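Local structure of angiotensin-converting enzyme (Anopheles gambiae, 6S1Y) at residues A[456-460]-A[600-604]. The protein is a zinc metalloprotease of the angiotensin-converting enzyme family that probably cleaves short peptides, acting as a peptidyl dipeptidase like its relatives. Residues are numbered along the deposited sequence.
Sequences NCKFW and QKCVS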
ATOM      1  N   ASN A 456       7.698   2.208 -21.777  1.00 42.54           N
ATOM      2  CA  ASN A 456       8.379   3.045 -20.808  1.00 42.44           C
ATOM      3  C   ASN A 456       7.937   4.496 -20.899  1.00 43.83           C
ATOM      4  O   ASN A 456       7.715   5.140 -19.864  1.00 41.58           O
ATOM      5  CB  ASN A 456       9.895   2.945 -20.960  1.00 41.31           C
ATOM      6  CG  ASN A 456      10.620   3.176 -19.619  1.00 44.09           C
ATOM      7  OD1 ASN A 456      10.097   2.832 -18.544  1.00 39.75           O
ATOM      8  ND2 ASN A 456      11.808   3.781 -19.678  1.00 43.11           N
ATOM      9  N   CYS A 457       7.780   5.041 -22.108  1.00 42.46           N
ATOM     10  CA  CYS A 457       7.428   6.456 -22.173  1.00 43.55           C
ATOM     11  C   CYS A 457       5.961   6.706 -21.823  1.00 41.45           C
ATOM     12  O   CYS A 457       5.647   7.776 -21.301  1.00 41.43           O
ATOM     13  CB  CYS A 457       7.827   7.029 -23.539  1.00 48.47           C
ATOM     14  SG  CYS A 457       9.720   7.228 -23.654  1.00 64.56           S
ATOM     15  N   LYS A 458       5.057   5.750 -22.027  1.00 40.06           N
ATOM     16  CA  LYS A 458       3.702   5.950 -21.518  1.00 43.54           C
ATOM     17  C   LYS A 458       3.660   5.861 -19.993  1.00 41.61           C
ATOM     18  O   LYS A 458       2.836   6.523 -19.352  1.00 41.55           O
ATOM     19  CB  LYS A 458       2.726   4.950 -22.152  1.00 47.09           C
ATOM     20  CG  LYS A 458       2.237   5.382 -23.564  1.00 51.92           C
ATOM     21  CD  LYS A 458       1.368   6.632 -23.492  1.00 63.09           C
ATOM     22  CE  LYS A 458       0.690   6.979 -24.829  1.00 68.53           C
ATOM     23  NZ  LYS A 458      -0.613   7.699 -24.609  1.00 69.06           N
ATOM     24  N   PHE A 459       4.561   5.091 -19.383  1.00 41.73           N
ATOM     25  CA  PHE A 459       4.681   5.102 -17.928  1.00 38.82           C
ATOM     26  C   PHE A 459       5.110   6.476 -17.423  1.00 38.86           C
ATOM     27  O   PHE A 459       4.395   7.126 -16.647  1.00 37.39           O
ATOM     28  CB  PHE A 459       5.677   4.042 -17.492  1.00 38.45           C
ATOM     29  CG  PHE A 459       5.954   4.039 -16.010  1.00 40.07           C
ATOM     30  CD1 PHE A 459       5.007   3.556 -15.112  1.00 38.11           C
ATOM     31  CD2 PHE A 459       7.181   4.450 -15.530  1.00 38.32           C
ATOM     32  CE1 PHE A 459       5.266   3.522 -13.747  1.00 39.60           C
ATOM     33  CE2 PHE A 459       7.453   4.418 -14.188  1.00 37.70           C
ATOM     34  CZ  PHE A 459       6.483   3.956 -13.282  1.00 38.40           C
ATOM     35  N   TRP A 460       6.273   6.950 -17.876  1.00 38.52           N
ATOM     36  CA  TRP A 460       6.775   8.221 -17.373  1.00 38.22           C
ATOM     37  C   TRP A 460       5.898   9.390 -17.810  1.00 38.74           C
ATOM     38  O   TRP A 460       5.839  10.411 -17.120  1.00 38.54           O
ATOM     39  CB  TRP A 460       8.220   8.430 -17.825  1.00 39.87           C
ATOM     40  CG  TRP A 460       9.180   7.509 -17.133  1.00 38.86           C
ATOM     41  CD1 TRP A 460       9.986   6.552 -17.702  1.00 39.28           C
ATOM     42  CD2 TRP A 460       9.431   7.453 -15.722  1.00 40.23           C
ATOM     43  NE1 TRP A 460      10.729   5.898 -16.715  1.00 39.99           N
ATOM     44  CE2 TRP A 460      10.392   6.430 -15.498  1.00 39.53           C
ATOM     45  CE3 TRP A 460       8.931   8.159 -14.624  1.00 40.38           C
ATOM     46  CZ2 TRP A 460      10.865   6.125 -14.231  1.00 39.35           C
ATOM     47  CZ3 TRP A 460       9.400   7.835 -13.360  1.00 39.82           C
ATOM     48  CH2 TRP A 460      10.360   6.830 -13.182  1.00 39.60           C
ATOM     49  N   GLN A 600      10.183  16.009 -20.495  1.00 40.80           N
ATOM     50  CA  GLN A 600      10.926  15.629 -21.689  1.00 42.31           C
ATOM     51  C   GLN A 600      11.957  14.548 -21.387  1.00 43.66           C
ATOM     52  O   GLN A 600      12.884  14.343 -22.170  1.00 46.48           O
ATOM     53  CB  GLN A 600      11.620  16.855 -22.286  1.00 43.69           C
ATOM     54  CG  GLN A 600      10.652  17.945 -22.750  1.00 45.08           C
ATOM     55  CD  GLN A 600      11.361  19.239 -23.128  1.00 48.03           C
ATOM     56  OE1 GLN A 600      12.404  19.590 -22.565  1.00 53.46           O
ATOM     57  NE2 GLN A 600      10.785  19.962 -24.063  1.00 47.63           N
ATOM     58  N   LYS A 601      11.811  13.844 -20.273  1.00 43.03           N
ATOM     59  CA  LYS A 601      12.838  12.930 -19.819  1.00 42.55           C
ATOM     60  C   LYS A 601      12.662  11.494 -20.303  1.00 44.67           C
ATOM     61  O   LYS A 601      13.353  10.603 -19.796  1.00 48.86           O
ATOM     62  CB  LYS A 601      12.899  12.956 -18.298  1.00 40.87           C
ATOM     63  CG  LYS A 601      13.598  14.183 -17.733  1.00 40.57           C
ATOM     64  CD  LYS A 601      15.076  14.156 -18.073  1.00 41.95           C
ATOM     65  CE  LYS A 601      15.861  15.219 -17.329  1.00 43.67           C
ATOM     66  NZ  LYS A 601      15.226  16.547 -17.526  1.00 47.25           N
ATOM     67  N   CYS A 602      11.767  11.235 -21.252  1.00 44.18           N
ATOM     68  CA  CYS A 602      11.640   9.908 -21.856  1.00 49.13           C
ATOM     69  C   CYS A 602      11.440  10.061 -23.356  1.00 50.11           C
ATOM     70  O   CYS A 602      10.492  10.719 -23.788  1.00 51.16           O
ATOM     71  CB  CYS A 602      10.479   9.105 -21.248  1.00 47.85           C
ATOM     72  SG  CYS A 602      10.495   7.309 -21.697  1.00 50.91           S
ATOM     73  N   VAL A 603      12.304   9.398 -24.129  1.00 53.76           N
ATOM     74  CA  VAL A 603      12.475   9.616 -25.567  1.00 59.25           C
ATOM     75  C   VAL A 603      12.089   8.350 -26.322  1.00 59.89           C
ATOM     76  O   VAL A 603      12.551   7.255 -25.980  1.00 57.76           O
ATOM     77  CB  VAL A 603      13.937   9.989 -25.886  1.00 58.26           C
ATOM     78  CG1 VAL A 603      14.173  10.057 -27.389  1.00 65.08           C
ATOM     79  CG2 VAL A 603      14.297  11.297 -25.225  1.00 55.54           C
ATOM     80  N   SER A 604      11.257   8.504 -27.347  1.00 66.11           N
ATOM     81  CA  SER A 604      10.901   7.405 -28.262  1.00 68.92           C
ATOM     82  C   SER A 604      11.447   7.694 -29.665  1.00 69.97           C
ATOM     83  O   SER A 604      11.595   6.784 -30.494  1.00 76.48           O
ATOM     84  CB  SER A 604       9.383   7.207 -28.330  1.00 67.54           C
ATOM     85  OG  SER A 604       8.895   6.543 -27.171  1.00 66.94           O
TER
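A disulfide can tie a chain terminus with little secondary structure of its own to a helix, and the last modelled residues of this enzyme, which also pair with a short strand, are a case in point. At K601 the tail comes alongside strand 475-476, where its backbone is hydrogen-bonded to R475; V603 bonds to the same residue, giving a short, weakly bonded parallel pairing. Between them C602 points toward the first turn of helix 455-467 and forms a disulfide with C457, SG to SG 2.1 Å, with chi3 at -90°, near the unstrained value for such a bond. This is a partly buried helix-to-strand crosslink near the periphery of a mostly helical metallopeptidase, about 25 Å, centre to centre, from the middle of the chain. C602 SG also lies at the edge of the W460 indole, 4.1 Å from W460 CD1, a sulfur-aromatic contact; D481 takes the W460 NE1 hydrogen bond. The CA-to-CB bond of V603 points away, yet V603 N sits 3.4 Å from C457 SG. Finally, that of S604 faces the helix, and S604 OG lies 3.7 Å from C457 SG.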